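Local coordinates for protein golgin subfamily A member 4 (Homo sapiens, PDB 1UPT) that takes part in vesicular trafficking at the Golgi, including endosome-to-Golgi transport, and binds small GTPases, at residues F36-D39 / Q40-K43. Residues are numbered along the deposited sequence; the frame is centred on the assembly and turned at random.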
loop_
_atom_site.group_PDB
_atom_site.type_symbol
_atom_site.label_atom_id
_atom_site.label_comp_id
_atom_site.label_asym_id
_atom_site.label_seq_id
_atom_site.Cartn_x
_atom_site.Cartn_y
_atom_site.Cartn_z
ATOM N N PHE B 36 -4.013 1.079 9.097
ATOM C CA PHE B 36 -5.063 2.082 8.955
ATOM C C PHE B 36 -5.914 2.043 10.214
ATOM O O PHE B 36 -6.088 0.962 10.790
ATOM C CB PHE B 36 -6.024 1.751 7.794
ATOM C CG PHE B 36 -5.595 2.251 6.449
ATOM C CD1 PHE B 36 -4.411 1.808 5.874
ATOM C CD2 PHE B 36 -6.435 3.066 5.699
ATOM C CE1 PHE B 36 -4.029 2.226 4.621
ATOM C CE2 PHE B 36 -6.062 3.494 4.441
ATOM C CZ PHE B 36 -4.846 3.072 3.897
ATOM N N PRO B 37 -6.472 3.182 10.614
ATOM C CA PRO B 37 -7.423 3.224 11.731
ATOM C C PRO B 37 -8.721 2.570 11.323
ATOM O O PRO B 37 -9.091 2.646 10.158
ATOM C CB PRO B 37 -7.625 4.722 11.982
ATOM C CG PRO B 37 -7.318 5.392 10.689
ATOM C CD PRO B 37 -6.256 4.519 10.032
ATOM N N ASP B 38 -9.399 1.923 12.262
ATOM C CA ASP B 38 -10.557 1.145 11.916
ATOM C C ASP B 38 -11.689 1.971 11.303
ATOM O O ASP B 38 -12.431 1.432 10.518
ATOM C CB ASP B 38 -11.060 0.335 13.108
ATOM C CG ASP B 38 -12.069 -0.705 12.693
ATOM O OD1 ASP B 38 -13.213 -0.641 13.196
ATOM O OD2 ASP B 38 -11.834 -1.583 11.817
ATOM N N ASP B 39 -11.839 3.252 11.624
ATOM C CA ASP B 39 -12.898 4.048 10.961
ATOM C C ASP B 39 -12.672 4.140 9.436
ATOM O O ASP B 39 -13.611 3.995 8.636
ATOM C CB ASP B 39 -13.020 5.466 11.536
ATOM C CG ASP B 39 -11.744 6.298 11.351
ATOM O OD1 ASP B 39 -11.803 7.381 10.702
ATOM O OD2 ASP B 39 -10.636 5.930 11.814
ATOM N N GLN B 40 -11.432 4.389 9.037
ATOM C CA GLN B 40 -11.103 4.494 7.607
ATOM C C GLN B 40 -11.197 3.130 6.915
ATOM O O GLN B 40 -11.663 3.022 5.799
ATOM C CB GLN B 40 -9.702 5.072 7.440
ATOM C CG GLN B 40 -9.542 6.538 7.856
ATOM C CD GLN B 40 -8.195 7.089 7.393
ATOM O OE1 GLN B 40 -7.254 6.310 7.212
ATOM N NE2 GLN B 40 -8.114 8.401 7.148
ATOM N N THR B 41 -10.788 2.081 7.608
ATOM C CA THR B 41 -10.869 0.742 7.096
ATOM C C THR B 41 -12.316 0.371 6.845
ATOM O O THR B 41 -12.652 -0.127 5.785
ATOM C CB THR B 41 -10.211 -0.238 8.112
ATOM O OG1 THR B 41 -8.803 0.041 8.238
ATOM C CG2 THR B 41 -10.308 -1.667 7.633
ATOM N N GLN B 42 -13.207 0.663 7.783
ATOM C CA GLN B 42 -14.593 0.283 7.585
ATOM C C GLN B 42 -15.208 1.103 6.456
ATOM O O GLN B 42 -16.013 0.577 5.709
ATOM C CB GLN B 42 -15.394 0.347 8.907
ATOM C CG GLN B 42 -14.979 -0.756 9.936
ATOM C CD GLN B 42 -14.700 -2.151 9.333
ATOM O OE1 GLN B 42 -15.562 -2.747 8.672
ATOM N NE2 GLN B 42 -13.488 -2.659 9.558
ATOM N N LYS B 43 -14.785 2.354 6.266
ATOM C CA LYS B 43 -15.311 3.147 5.143
ATOM C C LYS B 43 -14.909 2.540 3.806
ATOM O O LYS B 43 -15.718 2.454 2.887
ATOM C CB LYS B 43 -14.853 4.610 5.215
ATOM C CG LYS B 43 -15.689 5.474 6.167
ATOM C CD LYS B 43 -15.517 6.976 5.894
ATOM C CE LYS B 43 -16.311 7.831 6.885
ATOM N NZ LYS B 43 -15.827 7.621 8.301
#
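Asp38 CG lies anti to the backbone N (chi1 -167°), which sets the carboxylate where the bent Gln42 chain (chi2 -40°) can meet it. The two side chains, one helical turn apart, join through a hydrogen bond from Gln42 NE2 to Asp38 OD2, 3.0 Å long. The amide reaches the syn side of the carboxylate from somewhat out of its plane, with the two flat groups turned 40° to each other. The Gln42 aliphatic part also lies close, Gln42 CG being 3.4 Å from Asp38 O.

Pro37 is the N-cap of helix 38-57. Its ring nitrogen carries no hydrogen, but its carbonyl opens the helical bonding. Pro37 O accepts two bonds from Thr41. Thr41 N meets Pro37 O in the carbonyl plane at 3.1 Å, and the bond is nearly straight. Thr41 OG1 donates to Pro37 O from above that plane at 3.2 Å, so the two donors approach from different directions. Thr41 OG1 also rests 3.3 Å from Phe36 CB. Further on, Gln42 N bonds to Asp38 O and Lys43 N to Asp39 O, the regular first-turn pattern.

Gln40 extends beyond CG and runs back over the proline. Gln40 OE1 sits 3.5 Å from Pro37 CD. Gln40 OE1 also comes 3.7 Å from Phe36 CD2, and the side chains of Gln40 and Phe36 cross at about a right angle. Lys43 NZ and Asp39 OD1, of opposite charge, stay 4.7 Å apart.

This is the start of helix 38-57, the last and longest of the three helices in this GRIP-domain fragment. Phe36 is buried, while Pro37 and both aspartates are exposed. Phe36 and Thr41 touch Thr31 of helix 23-33, and Phe36 and Gln40 pack on Phe15 of the second subunit, which places this helix start beside both the preceding helix and the partner chain.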